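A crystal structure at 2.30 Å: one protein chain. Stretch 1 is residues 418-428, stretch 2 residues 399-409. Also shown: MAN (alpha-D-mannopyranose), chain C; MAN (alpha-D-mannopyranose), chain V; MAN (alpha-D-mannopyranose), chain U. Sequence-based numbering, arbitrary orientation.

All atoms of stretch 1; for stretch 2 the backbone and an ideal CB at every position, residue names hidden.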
# COMPACT_ATOMS: atom_id res chain seq x y z
N SER A 418 -47.41 -20.35 25.38
CA SER A 418 -48.64 -21.10 25.20
C SER A 418 -49.85 -20.29 25.67
O SER A 418 -49.72 -19.29 26.38
CB SER A 418 -48.60 -22.43 25.96
OG SER A 418 -48.65 -22.19 27.35
N ALA A 419 -51.02 -20.76 25.25
CA ALA A 419 -52.30 -20.32 25.77
C ALA A 419 -53.12 -21.56 26.11
O ALA A 419 -52.90 -22.64 25.56
CB ALA A 419 -53.06 -19.44 24.77
N THR A 420 -54.07 -21.40 27.04
CA THR A 420 -54.86 -22.51 27.52
C THR A 420 -56.35 -22.19 27.42
O THR A 420 -56.75 -21.02 27.36
CB THR A 420 -54.51 -22.87 28.97
OG1 THR A 420 -54.64 -21.70 29.80
CG2 THR A 420 -53.09 -23.40 29.06
N ALA A 421 -57.16 -23.24 27.38
CA ALA A 421 -58.61 -23.10 27.39
C ALA A 421 -59.23 -24.36 28.00
O ALA A 421 -58.75 -25.47 27.76
CB ALA A 421 -59.17 -22.86 25.98
N THR A 422 -60.28 -24.17 28.79
CA THR A 422 -61.03 -25.28 29.37
C THR A 422 -62.30 -25.51 28.56
O THR A 422 -63.09 -24.58 28.36
CB THR A 422 -61.39 -25.03 30.83
OG1 THR A 422 -60.19 -24.92 31.61
CG2 THR A 422 -62.22 -26.17 31.37
N LEU A 423 -62.48 -26.73 28.09
CA LEU A 423 -63.61 -27.09 27.24
C LEU A 423 -64.52 -28.02 28.03
O LEU A 423 -64.16 -29.17 28.29
CB LEU A 423 -63.14 -27.77 25.96
CG LEU A 423 -62.12 -27.06 25.08
CD1 LEU A 423 -61.81 -27.93 23.88
CD2 LEU A 423 -62.64 -25.70 24.64
N HIS A 424 -65.69 -27.51 28.42
CA HIS A 424 -66.72 -28.32 29.05
C HIS A 424 -67.54 -28.96 27.94
O HIS A 424 -68.27 -28.27 27.21
CB HIS A 424 -67.60 -27.48 29.96
CG HIS A 424 -66.85 -26.77 31.05
ND1 HIS A 424 -66.23 -27.45 32.08
CD2 HIS A 424 -66.63 -25.46 31.28
CE1 HIS A 424 -65.66 -26.58 32.89
NE2 HIS A 424 -65.89 -25.36 32.43
N LEU A 425 -67.42 -30.28 27.79
CA LEU A 425 -68.16 -31.03 26.79
C LEU A 425 -69.20 -31.88 27.50
O LEU A 425 -68.86 -32.73 28.33
CB LEU A 425 -67.21 -31.90 25.96
CG LEU A 425 -65.91 -31.20 25.54
CD1 LEU A 425 -65.01 -32.14 24.76
CD2 LEU A 425 -66.21 -29.94 24.75
N ILE A 426 -70.47 -31.63 27.20
CA ILE A 426 -71.59 -32.24 27.92
C ILE A 426 -72.46 -32.98 26.91
O ILE A 426 -73.02 -32.36 26.00
CB ILE A 426 -72.41 -31.19 28.68
CG1 ILE A 426 -71.50 -30.39 29.62
CG2 ILE A 426 -73.55 -31.85 29.44
CD1 ILE A 426 -72.25 -29.41 30.48
N PHE A 427 -72.57 -34.29 27.08
CA PHE A 427 -73.38 -35.10 26.19
C PHE A 427 -74.86 -34.91 26.48
O PHE A 427 -75.29 -34.88 27.64
CB PHE A 427 -73.02 -36.58 26.33
CG PHE A 427 -71.73 -36.95 25.67
CD1 PHE A 427 -71.66 -37.12 24.30
CD2 PHE A 427 -70.58 -37.13 26.42
CE1 PHE A 427 -70.47 -37.46 23.69
CE2 PHE A 427 -69.39 -37.47 25.82
CZ PHE A 427 -69.33 -37.63 24.45
N ALA A 428 -75.65 -34.78 25.42
CA ALA A 428 -77.09 -34.64 25.55
C ALA A 428 -77.74 -36.01 25.54
O ALA A 428 -77.40 -36.86 24.70
CB ALA A 428 -77.66 -33.77 24.42
N UNK A 399 -69.78 -43.94 30.90
CA UNK A 399 -69.08 -42.68 30.70
C UNK A 399 -69.95 -41.53 31.19
O UNK A 399 -71.15 -41.48 30.90
CB UNK A 399 -68.71 -42.49 29.23
N UNK A 400 -69.34 -40.60 31.92
CA UNK A 400 -70.08 -39.48 32.49
C UNK A 400 -70.63 -38.58 31.38
O UNK A 400 -70.00 -38.38 30.34
CB UNK A 400 -69.19 -38.68 33.44
N UNK A 401 -71.82 -38.02 31.62
CA UNK A 401 -72.42 -37.11 30.65
C UNK A 401 -71.61 -35.82 30.54
O UNK A 401 -71.42 -35.28 29.44
CB UNK A 401 -73.87 -36.80 31.04
N UNK A 402 -71.12 -35.30 31.67
CA UNK A 402 -70.31 -34.09 31.69
C UNK A 402 -68.84 -34.46 31.55
O UNK A 402 -68.33 -35.29 32.31
CB UNK A 402 -70.55 -33.29 32.97
N UNK A 403 -68.16 -33.83 30.59
CA UNK A 403 -66.75 -34.06 30.35
C UNK A 403 -66.01 -32.73 30.34
O UNK A 403 -66.58 -31.68 30.03
CB UNK A 403 -66.54 -34.81 29.03
N UNK A 404 -64.72 -32.78 30.68
CA UNK A 404 -63.92 -31.57 30.77
C UNK A 404 -62.52 -31.83 30.22
O UNK A 404 -61.86 -32.79 30.61
CB UNK A 404 -63.85 -31.08 32.22
N UNK A 405 -62.08 -30.95 29.32
CA UNK A 405 -60.75 -30.98 28.74
C UNK A 405 -60.04 -29.66 29.02
O UNK A 405 -60.62 -28.59 28.82
CB UNK A 405 -60.82 -31.25 27.24
N UNK A 406 -58.79 -29.74 29.46
CA UNK A 406 -57.92 -28.57 29.60
C UNK A 406 -56.86 -28.67 28.51
O UNK A 406 -55.98 -29.53 28.57
CB UNK A 406 -57.29 -28.49 30.99
N UNK A 407 -56.95 -27.79 27.51
CA UNK A 407 -56.10 -27.87 26.33
C UNK A 407 -55.12 -26.71 26.31
O UNK A 407 -55.39 -25.62 26.82
CB UNK A 407 -56.94 -27.88 25.05
N UNK A 408 -53.96 -26.96 25.70
CA UNK A 408 -52.91 -25.97 25.58
C UNK A 408 -52.50 -25.86 24.12
O UNK A 408 -52.23 -26.88 23.46
CB UNK A 408 -51.71 -26.33 26.46
N UNK A 409 -52.46 -24.64 23.60
CA UNK A 409 -51.91 -24.36 22.28
C UNK A 409 -50.53 -23.74 22.48
O UNK A 409 -50.40 -22.68 23.12
CB UNK A 409 -52.83 -23.44 21.47
C1 MAN C . -60.11 -23.58 32.14
C2 MAN C . -58.73 -23.51 32.81
C3 MAN C . -58.74 -24.35 34.08
C4 MAN C . -59.87 -23.92 35.03
C5 MAN C . -61.23 -23.96 34.31
C6 MAN C . -62.34 -23.33 35.14
O2 MAN C . -58.44 -22.16 33.22
O3 MAN C . -57.49 -24.32 34.77
O4 MAN C . -59.92 -24.78 36.15
O5 MAN C . -61.17 -23.24 33.03
O6 MAN C . -63.59 -23.48 34.46
C1 MAN V . -55.71 -21.89 30.75
C2 MAN V . -56.03 -20.43 31.10
C3 MAN V . -54.88 -19.82 31.89
C4 MAN V . -54.51 -20.70 33.09
C5 MAN V . -54.20 -22.13 32.62
C6 MAN V . -53.94 -23.08 33.77
O2 MAN V . -57.17 -20.35 31.96
O3 MAN V . -55.18 -18.50 32.34
O4 MAN V . -53.37 -20.17 33.74
O5 MAN V . -55.32 -22.65 31.87
O6 MAN V . -55.06 -22.99 34.66
C1 MAN U . -48.64 -23.45 28.04
C2 MAN U . -49.06 -22.99 29.44
C3 MAN U . -47.96 -22.11 30.03
C4 MAN U . -46.64 -22.87 30.05
C5 MAN U . -46.28 -23.26 28.61
C6 MAN U . -45.01 -24.07 28.50
O2 MAN U . -49.17 -24.12 30.32
O3 MAN U . -48.28 -21.64 31.33
O4 MAN U . -45.60 -22.06 30.60
O5 MAN U . -47.36 -24.06 28.04
O6 MAN U . -45.05 -24.77 27.26

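The two backbones run antiparallel, their axes at 157° and 4.6 Å apart at closest, so successive CB atoms of the second strand alternate between the face carrying Thr420, Thr422, His424 and Ile426 and the face carrying Ala419, Ala421, Leu423 and Leu425.

At 399 and 400 no atom of stretch 1 lies within 5.5 Å of the ideal CB, so the contact selects little; they are Asp399 and Ser400. Position 401 has phi/psi of -67/-40, outside the extended range. Its CB lies 4.2 Å from Phe427 O; many residues would fit, and Ala401 is found. Its backbone does the pairing: Phe427 N donates to Ala401 O at 2.8 Å.

At 402 the CB is 4.5 Å from Ile426 CG1, with the Ile426 side chain alongside; a long aliphatic or flexible polar chain could lie along it. Arg402 lays one guanidinium face against Ile426 CD1, which is 3.2 Å from NH1. A water joins His424 ND1 (2.7 Å from its O) to the carbonyl O of 403 and, weakly, to Arg402 NH2.

Position 403 is tight, its CB 3.2 Å from Leu425 O, with Phe427 CE2 at 5.1 Å; an unbranched chain with a methylene for the ring is plausible. Gln403 puts CG 4.1 Å from Phe427 CE2, then leads away, NE2 donating to Ser400 O at 3.1 Å.

Position 404 looks onto His424 and Thr422, whose OG1 carries a mannose, so a long polar chain could reach the sugar. Arg404, with chi1 to chi3 all t, passes Thr422 CG2 (3.7 Å from NE) and makes a weak hydrogen bond from NH1 to O4 of that mannose, 3.3 Å.

On the leucine face, the CB of 405 is 4.9 Å from Leu425 CD1, which favours an aliphatic residue. Leu405 brings CD1 to 4.0 Å from Leu425 CD1; its N and O pair with Leu423 O (2.9 Å) and Leu423 N (2.7 Å).

Position 406 faces glycosylated Thr422, its CB 4.6 Å from Thr422 OG1; an apolar chain long enough to lean toward Thr420 could also touch the sugar there. Leu406 (t, p) sets CD1 3.6 Å from Thr422 OG1 and 3.7 Å from C2 of MAN (chain C). Leu406 CD1 is also 3.8 Å from O5 of MAN (chain V), the mannose on Thr420.

Beside 407 are small Ala421 and Leu423 CD1, 5.0 Å from its CB, suiting a beta-branched or other aliphatic residue. Val407 places CG2 4.2 Å from Ala421 CB and CG1 4.2 Å from Leu423 CD1.

At 408, Thr420 CG2 is only 4.2 Å from the CB; small residues fit easily, and Ala408 makes that methyl contact. Position 409 pairs with Ala419, leaving room for a branched aliphatic: Val409 CG1 is 3.8 Å from Ala419 CB.

Stretch 2 (399-409) DSARQRLLVAV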
# COMPACT_ATOMS: atom_id res chain seq x y z
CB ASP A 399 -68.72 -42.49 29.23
CG ASP A 399 -67.69 -43.49 28.74
OD1 ASP A 399 -66.88 -43.96 29.57
OD2 ASP A 399 -67.68 -43.80 27.53
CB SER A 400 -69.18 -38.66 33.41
OG SER A 400 -68.35 -39.49 34.20
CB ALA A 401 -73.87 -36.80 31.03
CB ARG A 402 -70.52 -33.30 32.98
CG ARG A 402 -71.92 -32.74 33.17
CD ARG A 402 -71.93 -31.73 34.31
NE ARG A 402 -70.87 -30.74 34.13
CZ ARG A 402 -71.08 -29.46 33.82
NH1 ARG A 402 -72.32 -29.01 33.66
NH2 ARG A 402 -70.05 -28.63 33.67
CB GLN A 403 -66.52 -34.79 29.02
CG GLN A 403 -67.10 -36.19 28.99
CD GLN A 403 -66.27 -37.18 29.77
OE1 GLN A 403 -65.07 -36.96 29.98
NE2 GLN A 403 -66.89 -38.27 30.21
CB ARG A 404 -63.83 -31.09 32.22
CG ARG A 404 -62.84 -29.96 32.44
CD ARG A 404 -62.76 -29.62 33.92
NE ARG A 404 -61.82 -28.54 34.19
CZ ARG A 404 -60.50 -28.70 34.27
NH1 ARG A 404 -59.72 -27.66 34.53
NH2 ARG A 404 -59.96 -29.90 34.08
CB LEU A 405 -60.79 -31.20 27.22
CG LEU A 405 -61.18 -32.53 26.57
CD1 LEU A 405 -61.00 -32.40 25.07
CD2 LEU A 405 -60.35 -33.68 27.10
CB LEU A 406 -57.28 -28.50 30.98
CG LEU A 406 -56.23 -27.40 31.16
CD1 LEU A 406 -56.82 -26.03 30.84
CD2 LEU A 406 -55.65 -27.41 32.57
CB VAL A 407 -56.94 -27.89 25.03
CG1 VAL A 407 -57.91 -29.06 25.04
CG2 VAL A 407 -57.67 -26.57 24.85
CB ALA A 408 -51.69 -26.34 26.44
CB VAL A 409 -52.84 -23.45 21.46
CG1 VAL A 409 -53.34 -22.27 22.29
CG2 VAL A 409 -52.15 -22.98 20.20
O HOH W 1 -67.13 -29.96 32.54
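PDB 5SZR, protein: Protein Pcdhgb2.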